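Local atomic coordinates of putative antitoxin HigA3 (Mycobacterium tuberculosis H37Rv, PDB entry 6LTZ), a protein that is the putative antitoxin of a type II toxin-antitoxin system, a dimeric DNA-binding protein whose cognate toxin would be HigB3. Residues L41-R45 with Y86-L90; R66-E71 with T82-Y86. All blocks are in the same frame, centred on the assembly; numbering follows the deposited sequence.

Contact 1 (L41-R45 with Y86-L90); sequences LAEIR and YVAAL
Leu41 lies against the phenol end of Tyr86. Its CB is 3.7 Å from Tyr86 CE2, and its CD1 sits over one ring face, displaced toward the rim. In Tyr86, CG is anti to the backbone N (chi1 177°), which directs the ring toward helix 41-47. The hydroxyl makes its main hydrogen bond to Glu71; Leu41 O, 3.4 Å from Tyr86 OH, is at most a weak, long partner. The Arg45 and Tyr86 side chains cross at about a right angle, and the hydroxyl lies at the edge of the guanidinium, near its plane. Arg45 CB is 3.8 Å from Tyr86 OH. The polar end of Arg45 is engaged by Glu71 and Ala51 O. Its aliphatic part serves this contact: Arg45 CG is 3.8 Å from Leu90 CD2. The other branch of Leu90 reaches Ile44, with CD1 4.0 Å from Ile44 CG2. Leu90 and Ile44 also pack on Phe100 and Val105 of the second subunit, so this end of the contact runs into the dimer interface. Here the first helix of a Cro/C1-type helix-turn-helix domain packs against the end of helix 80-89, within the domain's hydrophobic core.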
ATOM      1  N   LEU A  41     -11.802   4.318   3.966  1.00 54.97           N
ATOM      2  CA  LEU A  41     -10.964   4.529   5.147  1.00 47.14           C
ATOM      3  C   LEU A  41     -11.817   5.003   6.324  1.00 45.21           C
ATOM      4  O   LEU A  41     -11.584   4.614   7.467  1.00 43.89           O
ATOM      5  CB  LEU A  41      -9.854   5.535   4.858  1.00 47.19           C
ATOM      6  CG  LEU A  41      -8.754   5.066   3.902  1.00 45.14           C
ATOM      7  CD1 LEU A  41      -7.775   6.190   3.610  1.00 48.86           C
ATOM      8  CD2 LEU A  41      -8.023   3.858   4.461  1.00 46.87           C
ATOM      9  N   ALA A  42     -12.812   5.834   6.029  1.00 42.51           N
ATOM     10  CA  ALA A  42     -13.700   6.383   7.050  1.00 44.68           C
ATOM     11  C   ALA A  42     -14.430   5.295   7.841  1.00 42.54           C
ATOM     12  O   ALA A  42     -14.587   5.409   9.057  1.00 43.54           O
ATOM     13  CB  ALA A  42     -14.699   7.327   6.412  1.00 47.08           C
ATOM     14  N   GLU A  43     -14.876   4.252   7.141  1.00 48.54           N
ATOM     15  CA  GLU A  43     -15.532   3.095   7.758  1.00 44.42           C
ATOM     16  C   GLU A  43     -14.683   2.519   8.877  1.00 51.30           C
ATOM     17  O   GLU A  43     -15.162   2.242   9.981  1.00 40.30           O
ATOM     18  CB  GLU A  43     -15.788   2.003   6.718  1.00 59.41           C
ATOM     19  CG  GLU A  43     -17.205   1.912   6.195  1.00 76.16           C
ATOM     20  CD  GLU A  43     -17.352   0.828   5.140  1.00 82.69           C
ATOM     21  OE1 GLU A  43     -16.680   0.920   4.091  1.00 75.92           O
ATOM     22  OE2 GLU A  43     -18.124  -0.128   5.372  1.00 84.32           O
ATOM     23  N   ILE A  44     -13.412   2.329   8.545  1.00 40.41           N
ATOM     24  CA  ILE A  44     -12.404   1.824   9.457  1.00 52.34           C
ATOM     25  C   ILE A  44     -12.267   2.721  10.686  1.00 49.09           C
ATOM     26  O   ILE A  44     -12.339   2.246  11.818  1.00 43.75           O
ATOM     27  CB  ILE A  44     -11.047   1.705   8.729  1.00 49.96           C
ATOM     28  CG1 ILE A  44     -11.135   0.644   7.633  1.00 63.54           C
ATOM     29  CG2 ILE A  44      -9.934   1.379   9.688  1.00 53.89           C
ATOM     30  CD1 ILE A  44      -9.939   0.604   6.715  1.00 58.82           C
ATOM     31  N   ARG A  45     -12.088   4.017  10.452  1.00 35.01           N
ATOM     32  CA  ARG A  45     -11.933   4.983  11.537  1.00 30.66           C
ATOM     33  C   ARG A  45     -13.115   4.929  12.500  1.00 33.13           C
ATOM     34  O   ARG A  45     -12.933   4.842  13.713  1.00 37.42           O
ATOM     35  CB  ARG A  45     -11.768   6.402  10.976  1.00 31.03           C
ATOM     36  CG  ARG A  45     -11.713   7.488  12.048  1.00 25.71           C
ATOM     37  CD  ARG A  45     -11.259   8.833  11.488  1.00 28.33           C
ATOM     38  NE  ARG A  45     -12.110   9.308  10.400  1.00 28.29           N
ATOM     39  CZ  ARG A  45     -13.325   9.821  10.565  1.00 43.38           C
ATOM     40  NH1 ARG A  45     -13.847   9.920  11.781  1.00 25.56           N
ATOM     41  NH2 ARG A  45     -14.022  10.228   9.512  1.00 38.69           N
ATOM     42  N   TYR A  86      -1.716   7.118   8.245  1.00 22.47           N
ATOM     43  CA  TYR A  86      -3.131   7.196   8.558  1.00 21.34           C
ATOM     44  C   TYR A  86      -3.537   6.035   9.464  1.00 28.79           C
ATOM     45  O   TYR A  86      -4.142   6.242  10.512  1.00 20.59           O
ATOM     46  CB  TYR A  86      -3.954   7.199   7.266  1.00 22.62           C
ATOM     47  CG  TYR A  86      -5.447   7.217   7.478  1.00 22.50           C
ATOM     48  CD1 TYR A  86      -6.137   8.416   7.608  1.00 23.14           C
ATOM     49  CD2 TYR A  86      -6.167   6.036   7.553  1.00 24.05           C
ATOM     50  CE1 TYR A  86      -7.507   8.431   7.803  1.00 26.16           C
ATOM     51  CE2 TYR A  86      -7.531   6.040   7.748  1.00 31.74           C
ATOM     52  CZ  TYR A  86      -8.195   7.243   7.872  1.00 27.00           C
ATOM     53  OH  TYR A  86      -9.555   7.242   8.061  1.00 32.68           O
ATOM     54  N   VAL A  87      -3.195   4.812   9.062  1.00 21.14           N
ATOM     55  CA  VAL A  87      -3.515   3.640   9.869  1.00 20.01           C
ATOM     56  C   VAL A  87      -2.814   3.713  11.228  1.00 21.31           C
ATOM     57  O   VAL A  87      -3.397   3.359  12.251  1.00 23.83           O
ATOM     58  CB  VAL A  87      -3.137   2.328   9.132  1.00 21.47           C
ATOM     59  CG1 VAL A  87      -3.311   1.119  10.043  1.00 20.43           C
ATOM     60  CG2 VAL A  87      -3.987   2.170   7.872  1.00 21.02           C
ATOM     61  N   ALA A  88      -1.576   4.197  11.242  1.00 19.35           N
ATOM     62  CA  ALA A  88      -0.838   4.337  12.495  1.00 20.18           C
ATOM     63  C   ALA A  88      -1.520   5.329  13.441  1.00 20.86           C
ATOM     64  O   ALA A  88      -1.539   5.132  14.658  1.00 19.84           O
ATOM     65  CB  ALA A  88       0.590   4.768  12.227  1.00 21.00           C
ATOM     66  N   ALA A  89      -2.084   6.391  12.882  1.00 21.54           N
ATOM     67  CA  ALA A  89      -2.756   7.398  13.697  1.00 22.97           C
ATOM     68  C   ALA A  89      -4.028   6.830  14.324  1.00 23.22           C
ATOM     69  O   ALA A  89      -4.448   7.258  15.399  1.00 21.72           O
ATOM     70  CB  ALA A  89      -3.071   8.643  12.854  1.00 20.70           C
ATOM     71  N   LEU A  90      -4.633   5.853  13.654  1.00 21.16           N
ATOM     72  CA  LEU A  90      -5.802   5.166  14.190  1.00 21.71           C
ATOM     73  C   LEU A  90      -5.416   4.131  15.252  1.00 21.17           C
ATOM     74  O   LEU A  90      -6.277   3.502  15.854  1.00 21.33           O
ATOM     75  CB  LEU A  90      -6.586   4.487  13.065  1.00 29.58           C
ATOM     76  CG  LEU A  90      -7.237   5.431  12.053  1.00 27.62           C
ATOM     77  CD1 LEU A  90      -7.986   4.644  10.986  1.00 26.30           C
ATOM     78  CD2 LEU A  90      -8.169   6.400  12.768  1.00 24.15           C
TER

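Contact 2 (R66-E71 with T82-Y86); sequences RVSKLE and TLQAY
Glu71 CG lies beside its backbone N (chi1 -65°), and the chain is extended beyond it, which takes the carboxylate out to the far end of the Tyr86 ring. Tyr86 holds its ring out toward helix 64-72. Tyr86 OH donates a short hydrogen bond of 2.5 Å to Glu71 OE1. The oxygen is met on its anti side, with the donor 29° out of the carboxylate plane. Glu71 OE1 lies at the ring edge, in the plane of the ring. The two flat groups are nearly perpendicular.

Apolar contacts fall on the CD1 and CE1 side of the ring. Leu70 and Tyr86 run past each other in opposite directions, and Leu70 CD1 comes to 3.9 Å from Tyr86 CD1. Val67 CG1 is more distant, 4.4 Å from Tyr86 CE1 at the ring edge. Thr82 turns its methyl to the same leucine, with CG2 4.0 Å from Leu70 CD1. Arg66 reaches the same methyl obliquely, its NH1 3.9 Å from Thr82 CG2. Thr82 OG1 bonds a glycerol, probably from the crystallisation liquor.

The short helix segments run at 100° to each other, 12.0 Å apart at their axes. That distance is spanned by side chains, the tyrosine above all. Segment 66-71 belongs to the predicted helix-turn-helix motif, so the contact joins its second helix to helix 80-89. Glu71 OE1 also takes a salt bridge from Arg45, and OE2 a hydrogen bond from Gln53. These bonds hold the buried carboxylate in place. The nearby Arg45 would probably favour the ionised carboxylate of Glu71, making it a stronger acceptor for the tyrosine hydroxyl.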
ATOM      1  N   ARG A  66      -6.284  17.121   3.440  1.00 48.43           N
ATOM      2  CA  ARG A  66      -5.614  15.896   3.022  1.00 46.86           C
ATOM      3  C   ARG A  66      -6.316  14.664   3.585  1.00 40.45           C
ATOM      4  O   ARG A  66      -6.524  13.684   2.872  1.00 44.85           O
ATOM      5  CB  ARG A  66      -4.146  15.911   3.452  1.00 48.83           C
ATOM      6  CG  ARG A  66      -3.471  14.552   3.375  1.00 62.59           C
ATOM      7  CD  ARG A  66      -2.656  14.412   2.095  1.00 68.47           C
ATOM      8  NE  ARG A  66      -1.411  15.175   2.152  1.00 80.00           N
ATOM      9  CZ  ARG A  66      -0.320  14.789   2.808  1.00 84.85           C
ATOM     10  NH1 ARG A  66      -0.307  13.637   3.469  1.00 71.28           N
ATOM     11  NH2 ARG A  66       0.764  15.553   2.801  1.00 83.50           N
ATOM     12  N   VAL A  67      -6.696  14.719   4.860  1.00 40.31           N
ATOM     13  CA  VAL A  67      -7.386  13.596   5.489  1.00 34.85           C
ATOM     14  C   VAL A  67      -8.750  13.397   4.840  1.00 34.88           C
ATOM     15  O   VAL A  67      -9.194  12.270   4.625  1.00 32.23           O
ATOM     16  CB  VAL A  67      -7.563  13.803   7.013  1.00 28.79           C
ATOM     17  CG1 VAL A  67      -8.449  12.715   7.602  1.00 30.60           C
ATOM     18  CG2 VAL A  67      -6.212  13.816   7.705  1.00 31.72           C
ATOM     19  N   SER A  68      -9.404  14.508   4.523  1.00 43.97           N
ATOM     20  CA  SER A  68     -10.707  14.462   3.881  1.00 40.88           C
ATOM     21  C   SER A  68     -10.591  13.807   2.509  1.00 37.57           C
ATOM     22  O   SER A  68     -11.383  12.932   2.162  1.00 40.52           O
ATOM     23  CB  SER A  68     -11.296  15.867   3.761  1.00 46.85           C
ATOM     24  OG  SER A  68     -12.559  15.833   3.121  1.00 60.88           O
ATOM     25  N   LYS A  69      -9.589  14.218   1.739  1.00 46.56           N
ATOM     26  CA  LYS A  69      -9.370  13.630   0.421  1.00 50.87           C
ATOM     27  C   LYS A  69      -8.998  12.157   0.526  1.00 42.99           C
ATOM     28  O   LYS A  69      -9.347  11.363  -0.343  1.00 54.43           O
ATOM     29  CB  LYS A  69      -8.286  14.390  -0.342  1.00 56.14           C
ATOM     30  CG  LYS A  69      -8.535  15.886  -0.471  1.00 69.37           C
ATOM     31  CD  LYS A  69      -7.329  16.610  -1.063  1.00 77.79           C
ATOM     32  CE  LYS A  69      -6.053  15.783  -0.933  1.00 82.10           C
ATOM     33  NZ  LYS A  69      -4.825  16.625  -0.899  1.00 85.81           N
ATOM     34  N   LEU A  70      -8.298  11.794   1.596  1.00 41.70           N
ATOM     35  CA  LEU A  70      -7.945  10.401   1.846  1.00 39.39           C
ATOM     36  C   LEU A  70      -9.180   9.528   2.015  1.00 52.62           C
ATOM     37  O   LEU A  70      -9.262   8.428   1.468  1.00 47.97           O
ATOM     38  CB  LEU A  70      -7.073  10.281   3.100  1.00 46.37           C
ATOM     39  CG  LEU A  70      -5.557  10.275   2.943  1.00 44.05           C
ATOM     40  CD1 LEU A  70      -4.901   9.924   4.271  1.00 38.49           C
ATOM     41  CD2 LEU A  70      -5.153   9.290   1.868  1.00 41.48           C
ATOM     42  N   GLU A  71     -10.138  10.022   2.789  1.00 42.21           N
ATOM     43  CA  GLU A  71     -11.298   9.223   3.150  1.00 46.11           C
ATOM     44  C   GLU A  71     -12.391   9.283   2.094  1.00 42.20           C
ATOM     45  O   GLU A  71     -13.265   8.419   2.049  1.00 58.38           O
ATOM     46  CB  GLU A  71     -11.853   9.676   4.502  1.00 49.43           C
ATOM     47  CG  GLU A  71     -10.896   9.447   5.656  1.00 37.98           C
ATOM     48  CD  GLU A  71     -11.526   9.733   7.004  1.00 48.86           C
ATOM     49  OE1 GLU A  71     -10.915   9.368   8.035  1.00 37.48           O
ATOM     50  OE2 GLU A  71     -12.628  10.323   7.032  1.00 45.63           O
ATOM     51  N   THR A  82       1.811   7.377   3.240  1.00 24.19           N
ATOM     52  CA  THR A  82       0.695   8.190   3.708  1.00 25.86           C
ATOM     53  C   THR A  82      -0.386   7.299   4.302  1.00 26.00           C
ATOM     54  O   THR A  82      -0.936   7.593   5.368  1.00 23.12           O
ATOM     55  CB  THR A  82       0.114   9.053   2.574  1.00 26.90           C
ATOM     56  OG1 THR A  82       1.121   9.959   2.115  1.00 31.01           O
ATOM     57  CG2 THR A  82      -1.075   9.852   3.062  1.00 28.76           C
ATOM     58  N   LEU A  83      -0.670   6.190   3.625  1.00 21.39           N
ATOM     59  CA  LEU A  83      -1.602   5.208   4.155  1.00 19.09           C
ATOM     60  C   LEU A  83      -1.062   4.614   5.456  1.00 27.37           C
ATOM     61  O   LEU A  83      -1.819   4.370   6.397  1.00 21.04           O
ATOM     62  CB  LEU A  83      -1.860   4.099   3.133  1.00 23.29           C
ATOM     63  CG  LEU A  83      -2.861   3.022   3.550  1.00 28.09           C
ATOM     64  CD1 LEU A  83      -4.211   3.641   3.891  1.00 26.95           C
ATOM     65  CD2 LEU A  83      -3.026   1.977   2.448  1.00 31.83           C
ATOM     66  N   GLN A  84       0.248   4.390   5.510  1.00 23.16           N
ATOM     67  CA  GLN A  84       0.874   3.852   6.722  1.00 24.69           C
ATOM     68  C   GLN A  84       0.624   4.785   7.905  1.00 21.67           C
ATOM     69  O   GLN A  84       0.284   4.340   9.001  1.00 22.68           O
ATOM     70  CB  GLN A  84       2.378   3.647   6.512  1.00 21.99           C
ATOM     71  CG  GLN A  84       3.074   2.778   7.579  1.00 24.57           C
ATOM     72  CD  GLN A  84       3.448   3.548   8.839  1.00 32.11           C
ATOM     73  OE1 GLN A  84       3.633   4.764   8.807  1.00 30.16           O
ATOM     74  NE2 GLN A  84       3.568   2.834   9.957  1.00 34.03           N
ATOM     75  N   ALA A  85       0.777   6.083   7.659  1.00 20.61           N
ATOM     76  CA  ALA A  85       0.655   7.104   8.695  1.00 20.70           C
ATOM     77  C   ALA A  85      -0.781   7.253   9.177  1.00 26.58           C
ATOM     78  O   ALA A  85      -1.034   7.498  10.360  1.00 23.06           O
ATOM     79  CB  ALA A  85       1.174   8.435   8.177  1.00 22.43           C
ATOM     80  N   TYR A  86      -1.716   7.118   8.245  1.00 22.47           N
ATOM     81  CA  TYR A  86      -3.131   7.196   8.558  1.00 21.34           C
ATOM     82  C   TYR A  86      -3.537   6.035   9.464  1.00 28.79           C
ATOM     83  O   TYR A  86      -4.142   6.242  10.512  1.00 20.59           O
ATOM     84  CB  TYR A  86      -3.954   7.199   7.266  1.00 22.62           C
ATOM     85  CG  TYR A  86      -5.447   7.217   7.478  1.00 22.50           C
ATOM     86  CD1 TYR A  86      -6.137   8.416   7.608  1.00 23.14           C
ATOM     87  CD2 TYR A  86      -6.167   6.036   7.553  1.00 24.05           C
ATOM     88  CE1 TYR A  86      -7.507   8.431   7.803  1.00 26.16           C
ATOM     89  CE2 TYR A  86      -7.531   6.040   7.748  1.00 31.74           C
ATOM     90  CZ  TYR A  86      -8.195   7.243   7.872  1.00 27.00           C
ATOM     91  OH  TYR A  86      -9.555   7.242   8.061  1.00 32.68           O
TER

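Contacts 1 and 2 lie side by side in one helical domain, with centres about 8 Å apart. Along the chain, helix 41-47 comes first, then helix 64-72, and both pack on helix 80-89, which they share through Tyr86. The contacts also meet directly: Arg45 NE of contact 1 is 2.6 Å from Glu71 OE1 of contact 2, a salt bridge. Leu41 CD2 adds packing, 3.9 Å from Leu83 CD1. Contact 1 borders the second subunit through Ile44, Val87 and Leu90, and contact 2 through Leu83. The shared helix 80-89 therefore lies next to both the predicted DNA-binding motif and the dimer interface.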